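Local coordinates for extracellular solute-binding protein family 5 (Brucella melitensis, PDB 4ONY) that probably serves as the periplasmic substrate-binding component of an ABC transporter, of a family linked to peptide uptake, at residues G381-E385 with D386-G390; D470-Y473 with Q474-L477; N497-W500 with L501-G504. One frame throughout, in Å; residues are numbered along the deposited sequence. Where two conformers were deposited one is given.

Contact 1 (G381-E385 with D386-G390); sequences GAVRE and DVMNG
D386 and R384 are joined by a salt bridge at the start of the short helix 385-389, for which R384 is the N-cap residue. OD1 of D386 uses its syn lone pair to accept from R384 NE at 3.0 Å, at the guanidinium edge and tilted a little from its plane, although the two flat groups are turned 71° apart. The aspartate reaches back to this position because its CG stands between the backbone N and the carbonyl carbon (chi1 58°). NH1 of the same arginine pairs with D555, so two carboxylates probably share the guanidinium charge and hold its rotation. V387 is buried, and its CG2 lies 3.7 Å from R384 NH2. Its other methyl, CG1, meets V383 CG1 at 4.0 Å, and both valines also rest on helix 537-553. M388 donates its N to R384 O over 2.9 Å, so the N-cap carbonyl receives an i to i+4 bond. The methionine chain bends at both chi2 and chi3, swinging CE to 3.7 Å from V383 CB; the two side chains meet at about a right angle and both touch L376. N389 continues the turn with a 3.0 Å bond from its N to E385 O, while its OD1 engages OG1 of T391. At G390 phi becomes positive (75°) and the helix is left behind, G390 N keeping a weak 3.5 Å bond to V387 O.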
ATOM      1  N   GLY A 381      13.733  -7.469  27.225  0.50 17.29           N
ATOM      2  CA  GLY A 381      12.663  -8.466  27.092  0.50 17.01           C
ATOM      3  C   GLY A 381      11.861  -8.448  25.795  0.50 16.33           C
ATOM      4  O   GLY A 381      11.012  -9.331  25.570  0.50 16.40           O
ATOM      5  N   ALA A 382      12.144  -7.468  24.940  1.00 15.34           N
ATOM      6  CA  ALA A 382      11.270  -7.040  23.861  1.00 15.21           C
ATOM      7  C   ALA A 382      11.217  -7.980  22.656  1.00 15.18           C
ATOM      8  O   ALA A 382      10.207  -8.014  21.951  1.00 15.00           O
ATOM      9  CB  ALA A 382      11.654  -5.663  23.411  1.00 15.44           C
ATOM     10  N   VAL A 383      12.305  -8.726  22.433  1.00 14.75           N
ATOM     11  CA  VAL A 383      12.401  -9.625  21.341  1.00 13.98           C
ATOM     12  C   VAL A 383      12.768 -11.025  21.842  1.00 14.55           C
ATOM     13  O   VAL A 383      13.653 -11.188  22.655  1.00 13.56           O
ATOM     14  CB  VAL A 383      13.470  -9.147  20.345  1.00 13.75           C
ATOM     15  CG1 VAL A 383      13.574 -10.150  19.205  1.00 13.52           C
ATOM     16  CG2 VAL A 383      13.106  -7.758  19.851  1.00 13.87           C
ATOM     17  N   ARG A 384      12.017 -12.006  21.375  1.00 14.63           N
ATOM     18  CA  ARG A 384      12.184 -13.387  21.780  1.00 16.11           C
ATOM     19  C   ARG A 384      13.471 -13.884  21.099  1.00 17.10           C
ATOM     20  O   ARG A 384      13.796 -13.465  19.966  1.00 15.62           O
ATOM     21  CB  ARG A 384      10.963 -14.151  21.244  1.00 16.82           C
ATOM     22  CG  ARG A 384      10.566 -15.407  21.954  1.00 19.42           C
ATOM     23  CD  ARG A 384       9.089 -15.736  21.766  1.00 18.51           C
ATOM     24  NE  ARG A 384       8.747 -15.899  20.357  1.00 18.23           N
ATOM     25  CZ  ARG A 384       7.644 -15.421  19.786  1.00 19.08           C
ATOM     26  NH1 ARG A 384       6.747 -14.706  20.481  1.00 18.69           N
ATOM     27  NH2 ARG A 384       7.450 -15.620  18.482  1.00 19.41           N
ATOM     28  N   GLU A 385      14.202 -14.744  21.781  1.00 17.50           N
ATOM     29  CA  GLU A 385      15.422 -15.286  21.254  1.00 20.36           C
ATOM     30  C   GLU A 385      15.274 -15.859  19.822  1.00 18.55           C
ATOM     31  O   GLU A 385      16.140 -15.614  18.960  1.00 16.82           O
ATOM     32  CB  GLU A 385      15.985 -16.390  22.187  1.00 23.88           C
ATOM     33  CG  GLU A 385      17.231 -17.028  21.612  1.00 30.31           C
ATOM     34  CD  GLU A 385      17.876 -18.083  22.512  1.00 37.56           C
ATOM     35  OE1 GLU A 385      17.319 -19.211  22.678  1.00 40.93           O
ATOM     36  OE2 GLU A 385      18.983 -17.790  22.990  1.00 45.96           O
ATOM     37  N   ASP A 386      14.241 -16.666  19.582  1.00 17.72           N
ATOM     38  CA  ASP A 386      14.067 -17.246  18.217  1.00 18.23           C
ATOM     39  C   ASP A 386      13.839 -16.162  17.148  1.00 16.51           C
ATOM     40  O   ASP A 386      14.342 -16.246  16.033  1.00 16.43           O
ATOM     41  CB  ASP A 386      12.995 -18.375  18.144  1.00 18.68           C
ATOM     42  CG  ASP A 386      11.571 -17.942  18.619  1.00 19.27           C
ATOM     43  OD1 ASP A 386      11.316 -16.774  19.032  1.00 17.23           O
ATOM     44  OD2 ASP A 386      10.693 -18.837  18.570  1.00 19.10           O
ATOM     45  N   VAL A 387      13.150 -15.110  17.522  1.00 15.04           N
ATOM     46  CA  VAL A 387      12.908 -14.003  16.576  1.00 14.72           C
ATOM     47  C   VAL A 387      14.212 -13.219  16.347  1.00 14.76           C
ATOM     48  O   VAL A 387      14.471 -12.775  15.232  1.00 14.60           O
ATOM     49  CB  VAL A 387      11.772 -13.083  17.067  1.00 14.13           C
ATOM     50  CG1 VAL A 387      11.594 -11.856  16.191  1.00 14.45           C
ATOM     51  CG2 VAL A 387      10.447 -13.843  17.125  1.00 13.89           C
ATOM     52  N   MET A 388      14.993 -13.030  17.393  1.00 14.88           N
ATOM     53  CA  MET A 388      16.233 -12.284  17.301  1.00 15.94           C
ATOM     54  C   MET A 388      17.255 -13.024  16.440  1.00 16.47           C
ATOM     55  O   MET A 388      17.989 -12.375  15.667  1.00 15.45           O
ATOM     56  CB  MET A 388      16.814 -12.046  18.686  1.00 17.75           C
ATOM     57  CG  MET A 388      18.085 -11.197  18.742  1.00 18.58           C
ATOM     58  SD  MET A 388      17.658  -9.462  18.608  1.00 18.72           S
ATOM     59  CE  MET A 388      17.206  -9.164  20.324  1.00 20.01           C
ATOM     60  N   ASN A 389      17.293 -14.356  16.540  1.00 16.44           N
ATOM     61  CA  ASN A 389      18.274 -15.162  15.787  0.50 17.18           C
ATOM     62  C   ASN A 389      17.793 -15.595  14.404  1.00 16.86           C
ATOM     63  O   ASN A 389      18.540 -16.200  13.662  1.00 17.02           O
ATOM     64  CB  ASN A 389      18.852 -16.366  16.594  0.50 17.94           C
ATOM     65  CG  ASN A 389      17.825 -17.455  16.933  0.50 17.96           C
ATOM     66  OD1 ASN A 389      16.836 -17.635  16.249  0.50 17.89           O
ATOM     67  ND2 ASN A 389      18.114 -18.228  17.977  0.50 18.49           N
ATOM     68  N   GLY A 390      16.567 -15.247  14.043  1.00 15.90           N
ATOM     69  CA  GLY A 390      16.047 -15.585  12.712  1.00 15.70           C
ATOM     70  C   GLY A 390      15.673 -17.064  12.537  1.00 15.95           C
ATOM     71  O   GLY A 390      15.689 -17.590  11.406  1.00 15.51           O
TER

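Contact 2 (D470-Y473 with Q474-L477); sequences DAQY and QQRL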
ATOM      1  N   ASP A 470     -21.422  -3.493   8.602  1.00 24.69           N
ATOM      2  CA  ASP A 470     -20.310  -2.564   8.483  1.00 25.05           C
ATOM      3  C   ASP A 470     -20.367  -1.329   9.404  1.00 23.02           C
ATOM      4  O   ASP A 470     -19.384  -1.003  10.058  1.00 22.30           O
ATOM      5  CB  ASP A 470     -20.102  -2.120   7.040  1.00 27.17           C
ATOM      6  CG  ASP A 470     -18.849  -1.267   6.886  1.00 30.19           C
ATOM      7  OD1 ASP A 470     -17.730  -1.755   7.207  1.00 32.69           O
ATOM      8  OD2 ASP A 470     -18.985  -0.066   6.542  1.00 32.57           O
ATOM      9  N   ALA A 471     -21.476  -0.609   9.426  1.00 22.43           N
ATOM     10  CA  ALA A 471     -21.541   0.601  10.241  1.00 21.81           C
ATOM     11  C   ALA A 471     -21.401   0.289  11.755  1.00 20.90           C
ATOM     12  O   ALA A 471     -20.727   0.990  12.468  1.00 19.74           O
ATOM     13  CB  ALA A 471     -22.815   1.358   9.958  1.00 22.60           C
ATOM     14  N   GLN A 472     -22.069  -0.756  12.231  1.00 20.49           N
ATOM     15  CA  GLN A 472     -21.983  -1.121  13.633  1.00 20.57           C
ATOM     16  C   GLN A 472     -20.568  -1.636  13.939  1.00 19.40           C
ATOM     17  O   GLN A 472     -20.054  -1.414  15.016  1.00 18.11           O
ATOM     18  CB  GLN A 472     -23.024  -2.198  14.015  1.00 20.95           C
ATOM     19  CG  GLN A 472     -24.480  -1.708  14.016  1.00 21.86           C
ATOM     20  CD  GLN A 472     -25.177  -1.877  12.673  1.00 21.98           C
ATOM     21  OE1 GLN A 472     -24.559  -1.873  11.587  1.00 21.22           O
ATOM     22  NE2 GLN A 472     -26.487  -2.016  12.735  1.00 22.79           N
ATOM     23  N   TYR A 473     -19.977  -2.354  12.984  1.00 19.53           N
ATOM     24  CA  TYR A 473     -18.594  -2.847  13.129  1.00 19.25           C
ATOM     25  C   TYR A 473     -17.623  -1.633  13.353  1.00 19.29           C
ATOM     26  O   TYR A 473     -16.806  -1.615  14.300  1.00 18.81           O
ATOM     27  CB  TYR A 473     -18.222  -3.675  11.903  1.00 18.43           C
ATOM     28  CG  TYR A 473     -16.870  -4.307  11.942  1.00 18.13           C
ATOM     29  CD1 TYR A 473     -15.722  -3.578  11.609  1.00 17.89           C
ATOM     30  CD2 TYR A 473     -16.727  -5.646  12.257  1.00 17.90           C
ATOM     31  CE1 TYR A 473     -14.474  -4.158  11.634  1.00 17.62           C
ATOM     32  CE2 TYR A 473     -15.479  -6.225  12.275  1.00 17.71           C
ATOM     33  CZ  TYR A 473     -14.359  -5.479  11.991  1.00 17.45           C
ATOM     34  OH  TYR A 473     -13.123  -6.064  11.973  1.00 18.05           O
ATOM     35  N   GLN A 474     -17.722  -0.631  12.498  1.00 20.58           N
ATOM     36  CA  GLN A 474     -16.879   0.583  12.628  1.00 21.24           C
ATOM     37  C   GLN A 474     -17.132   1.348  13.921  1.00 19.95           C
ATOM     38  O   GLN A 474     -16.225   1.910  14.496  1.00 18.13           O
ATOM     39  CB  GLN A 474     -17.104   1.540  11.467  1.00 24.02           C
ATOM     40  CG  GLN A 474     -16.653   1.012  10.136  1.00 27.47           C
ATOM     41  CD  GLN A 474     -15.140   0.821  10.030  1.00 27.81           C
ATOM     42  OE1 GLN A 474     -14.690  -0.088   9.325  1.00 34.55           O
ATOM     43  NE2 GLN A 474     -14.360   1.683  10.700  1.00 27.88           N
ATOM     44  N   GLN A 475     -18.382   1.382  14.377  1.00 21.19           N
ATOM     45  CA  GLN A 475     -18.697   1.982  15.701  1.00 21.36           C
ATOM     46  C   GLN A 475     -17.894   1.272  16.816  1.00 20.07           C
ATOM     47  O   GLN A 475     -17.338   1.921  17.713  1.00 19.56           O
ATOM     48  CB  GLN A 475     -20.221   1.934  16.023  1.00 22.41           C
ATOM     49  CG  GLN A 475     -21.081   2.928  15.255  1.00 24.49           C
ATOM     50  CD  GLN A 475     -22.592   2.750  15.529  1.00 25.41           C
ATOM     51  OE1 GLN A 475     -23.036   1.746  16.069  1.00 27.32           O
ATOM     52  NE2 GLN A 475     -23.365   3.702  15.106  1.00 27.12           N
ATOM     53  N   ARG A 476     -17.822  -0.046  16.755  1.00 19.30           N
ATOM     54  CA  ARG A 476     -17.049  -0.835  17.751  1.00 19.07           C
ATOM     55  C   ARG A 476     -15.518  -0.708  17.593  1.00 19.51           C
ATOM     56  O   ARG A 476     -14.779  -0.727  18.592  1.00 19.06           O
ATOM     57  CB  ARG A 476     -17.557  -2.290  17.732  1.00 19.55           C
ATOM     58  CG  ARG A 476     -18.967  -2.375  18.356  1.00 20.39           C
ATOM     59  CD  ARG A 476     -19.572  -3.763  18.403  1.00 20.29           C
ATOM     60  NE  ARG A 476     -18.753  -4.649  19.225  1.00 20.16           N
ATOM     61  CZ  ARG A 476     -19.025  -5.944  19.451  1.00 20.60           C
ATOM     62  NH1 ARG A 476     -20.070  -6.520  18.853  1.00 19.55           N
ATOM     63  NH2 ARG A 476     -18.201  -6.694  20.216  1.00 19.98           N
ATOM     64  N   LEU A 477     -15.046  -0.593  16.355  1.00 19.33           N
ATOM     65  CA  LEU A 477     -13.632  -0.346  16.112  1.00 20.23           C
ATOM     66  C   LEU A 477     -13.202   0.962  16.775  1.00 20.71           C
ATOM     67  O   LEU A 477     -12.151   1.067  17.404  1.00 20.54           O
ATOM     68  CB  LEU A 477     -13.352  -0.227  14.610  1.00 21.56           C
ATOM     69  CG  LEU A 477     -13.114  -1.511  13.817  1.00 23.27           C
ATOM     70  CD1 LEU A 477     -12.558  -1.215  12.414  1.00 23.80           C
ATOM     71  CD2 LEU A 477     -12.198  -2.433  14.573  1.00 22.97           C
TER
HETATM   72  O   HOH W   1     -22.139  -0.900  17.028  1.00 28.05           O
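Q474 N donates to D470 O at 3.0 Å in a nearly straight bond (168° at the hydrogen), and the same i to i+4 pattern repeats from Q475 N to A471 O, R476 N to Q472 O and L477 N to Y473 O. The carbonyl of Q472 has a second donor. A water bonds to Q472 O at 2.9 Å and to Q475 OE1 at 3.0 Å, giving a proton to each and bridging backbone and side chain on the solvent side. D470 OD1 and Q474 OE1 lie 4.1 Å apart, two acceptors drawn together by R441, whose NH1 serves both. R476, bent at chi3, leads its guanidinium off the helix, where NH2 forms a salt bridge with E437 and NE donates to D481 O. On the buried side L477 CD1 approaches Y473 CE1 to 3.6 Å, the leucine coming obliquely to the ring, and both residues press on I485. Y473 and L477 thus turn to the mixed sheet, R476 reaches E437 on its strand 435-440, and the helix forms the crossover of a beta-alpha-beta unit between the parallel strands 462-467 and 484-489, with strand 435-440 between them.

Contact 3 (N497-W500 with L501-G504); sequences NEQW and LRWG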
ATOM      1  N   ASN A 497       5.672   8.134   9.252  1.00 16.29           N
ATOM      2  CA  ASN A 497       4.892   8.724  10.335  1.00 17.61           C
ATOM      3  C   ASN A 497       3.608   7.973  10.672  1.00 17.04           C
ATOM      4  O   ASN A 497       3.208   7.958  11.837  1.00 16.65           O
ATOM      5  CB  ASN A 497       4.549  10.178   9.990  1.00 19.25           C
ATOM      6  CG  ASN A 497       5.805  11.040   9.873  1.00 20.82           C
ATOM      7  OD1 ASN A 497       6.784  10.827  10.589  1.00 21.90           O
ATOM      8  ND2 ASN A 497       5.820  11.958   8.906  1.00 23.14           N
ATOM      9  N   GLU A 498       2.992   7.323   9.672  1.00 16.42           N
ATOM     10  CA  GLU A 498       1.787   6.519   9.910  1.00 16.45           C
ATOM     11  C   GLU A 498       2.015   5.385  10.954  1.00 15.71           C
ATOM     12  O   GLU A 498       1.076   4.906  11.587  1.00 15.26           O
ATOM     13  CB  GLU A 498       1.191   6.015   8.584  1.00 17.10           C
ATOM     14  CG  GLU A 498       1.892   4.792   7.968  1.00 17.00           C
ATOM     15  CD  GLU A 498       3.317   5.066   7.505  1.00 17.53           C
ATOM     16  OE1 GLU A 498       3.641   6.247   7.195  1.00 18.42           O
ATOM     17  OE2 GLU A 498       4.121   4.109   7.434  1.00 17.30           O
ATOM     18  N   GLN A 499       3.263   4.982  11.184  1.00 15.08           N
ATOM     19  CA  GLN A 499       3.502   3.946  12.148  1.00 14.91           C
ATOM     20  C   GLN A 499       3.072   4.344  13.574  1.00 15.48           C
ATOM     21  O   GLN A 499       2.643   3.482  14.338  1.00 14.93           O
ATOM     22  CB  GLN A 499       4.962   3.481  12.138  1.00 15.24           C
ATOM     23  CG  GLN A 499       5.499   2.939  10.819  1.00 15.04           C
ATOM     24  CD  GLN A 499       4.729   1.739  10.270  1.00 14.94           C
ATOM     25  OE1 GLN A 499       4.229   1.793   9.146  1.00 16.40           O
ATOM     26  NE2 GLN A 499       4.606   0.711  11.030  1.00 13.78           N
ATOM     27  N   TRP A 500       3.141   5.639  13.922  1.00 15.84           N
ATOM     28  CA  TRP A 500       2.689   6.092  15.217  1.00 16.01           C
ATOM     29  C   TRP A 500       1.224   5.769  15.505  1.00 16.16           C
ATOM     30  O   TRP A 500       0.895   5.462  16.627  1.00 15.89           O
ATOM     31  CB  TRP A 500       2.890   7.611  15.393  1.00 16.27           C
ATOM     32  CG  TRP A 500       4.322   8.051  15.506  1.00 16.40           C
ATOM     33  CD1 TRP A 500       4.979   8.912  14.668  1.00 16.48           C
ATOM     34  CD2 TRP A 500       5.267   7.667  16.504  1.00 16.62           C
ATOM     35  NE1 TRP A 500       6.283   9.041  15.070  1.00 16.74           N
ATOM     36  CE2 TRP A 500       6.466   8.327  16.224  1.00 16.87           C
ATOM     37  CE3 TRP A 500       5.203   6.834  17.636  1.00 17.90           C
ATOM     38  CZ2 TRP A 500       7.615   8.191  17.038  1.00 17.58           C
ATOM     39  CZ3 TRP A 500       6.347   6.677  18.434  1.00 17.80           C
ATOM     40  CH2 TRP A 500       7.539   7.368  18.126  1.00 18.07           C
ATOM     41  N   LEU A 501       0.343   5.898  14.525  1.00 17.35           N
ATOM     42  CA  LEU A 501      -1.085   5.682  14.770  1.00 18.65           C
ATOM     43  C   LEU A 501      -1.471   4.211  14.693  1.00 16.33           C
ATOM     44  O   LEU A 501      -2.571   3.832  15.128  1.00 15.78           O
ATOM     45  CB  LEU A 501      -1.959   6.554  13.862  1.00 22.74           C
ATOM     46  CG  LEU A 501      -2.068   8.000  14.392  1.00 27.18           C
ATOM     47  CD1 LEU A 501      -2.623   8.937  13.330  1.00 30.26           C
ATOM     48  CD2 LEU A 501      -2.950   8.097  15.652  1.00 30.03           C
ATOM     49  N   ARG A 502      -0.563   3.380  14.207  1.00 14.52           N
ATOM     50  CA  ARG A 502      -0.760   1.949  14.218  1.00 13.98           C
ATOM     51  C   ARG A 502      -0.281   1.296  15.481  1.00 13.64           C
ATOM     52  O   ARG A 502      -0.908   0.347  15.961  1.00 13.24           O
ATOM     53  CB  ARG A 502       0.021   1.285  13.104  1.00 14.15           C
ATOM     54  CG  ARG A 502      -0.458   1.646  11.739  1.00 15.14           C
ATOM     55  CD  ARG A 502       0.376   0.948  10.672  1.00 14.93           C
ATOM     56  NE  ARG A 502      -0.106   1.374   9.360  1.00 15.41           N
ATOM     57  CZ  ARG A 502       0.338   0.906   8.215  1.00 15.34           C
ATOM     58  NH1 ARG A 502       1.303   0.009   8.192  1.00 15.38           N
ATOM     59  NH2 ARG A 502      -0.161   1.379   7.092  1.00 16.42           N
ATOM     60  N   TRP A 503       0.899   1.715  15.943  1.00 13.37           N
ATOM     61  CA  TRP A 503       1.648   0.995  16.987  1.00 13.89           C
ATOM     62  C   TRP A 503       2.141   1.846  18.180  1.00 13.89           C
ATOM     63  O   TRP A 503       2.585   1.287  19.185  1.00 13.88           O
ATOM     64  CB  TRP A 503       2.901   0.363  16.359  1.00 13.99           C
ATOM     65  CG  TRP A 503       2.675  -0.462  15.160  1.00 14.40           C
ATOM     66  CD1 TRP A 503       3.109  -0.221  13.891  1.00 14.47           C
ATOM     67  CD2 TRP A 503       1.992  -1.727  15.114  1.00 14.74           C
ATOM     68  NE1 TRP A 503       2.716  -1.267  13.052  1.00 14.14           N
ATOM     69  CE2 TRP A 503       2.057  -2.200  13.782  1.00 14.52           C
ATOM     70  CE3 TRP A 503       1.353  -2.507  16.073  1.00 15.72           C
ATOM     71  CZ2 TRP A 503       1.488  -3.406  13.382  1.00 15.31           C
ATOM     72  CZ3 TRP A 503       0.802  -3.744  15.679  1.00 15.85           C
ATOM     73  CH2 TRP A 503       0.871  -4.164  14.344  1.00 15.79           C
ATOM     74  N   GLY A 504       2.059   3.177  18.060  1.00 14.03           N
ATOM     75  CA  GLY A 504       2.622   4.061  19.031  1.00 14.25           C
ATOM     76  C   GLY A 504       1.864   4.021  20.332  1.00 14.46           C
ATOM     77  O   GLY A 504       0.630   3.884  20.348  1.00 14.52           O
TER
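With CG of E498 placed between its backbone N and carbonyl carbon (chi1 79°) and the chain folded again at chi2, the glutamate comes alongside R502, which runs out straight from CG to NE. The two side chains point the same way, and E498 CG lies over one face of the guanidinium, off toward its rim, 4.1 Å from R502 NH2. Their charged ends do not pair: E498 OE2 stays 5.0 Å from R502 NH1 and accepts instead from G496 N, while R502 NH2 donates to A490 O. The carboxylate and guanidinium planes are 73° apart, so what joins these side chains is carbon over a flat face, with perhaps some longer-range attraction. Q499, bent at chi2, runs beside W503 and brings its amide end to the edge of the indole. CB of R502 covers part of one face of that ring, and F355 meets the indole edge-to-face.

The backbone turn beneath is uneven. W503 N makes a sound i to i+4 bond to Q499 O at 3.0 Å, whereas R502 N divides itself between two weak bonds, to E498 O (3.4 Å) and Q499 O (3.2 Å). L501 N adds another weak bond, to E498 O. G504 N closes the series at 2.9 Å from W500 O, but arrives 45° above the carbonyl plane, as the chain leaves the helix. Near this exit, G504 CA sits at the edge of the W500 indole, 4.0 Å from CE3. W500 packs on I528 and L532, and W503 on V524 and L551. This is a short helix of little more than one turn, with mixed i to i+3 and i to i+4 bonding, which its two tryptophans join to helices 522-533 and 537-553 of the solute-binding fold.

Contact 1 is a surface contact, its centre about 27 Å from that of the chain; contacts 2 and 3 are partly buried, and contact 3 lies the most central. All three are helical turns, but of different kinds: the capped start of a short helix in 381-390, regular helix in 470-477, and an irregular turn with its exit in 497-504. Contacts 1 and 3 both lean on helix 537-553, while contacts 2 and 3 both touch strand 484-489. R384 in contact 1 has one carboxylate within the turn and another, D555, beyond it, whereas R476 and R502 in contacts 2 and 3 find their partners outside: a carboxylate for R476, a backbone carbonyl for R502.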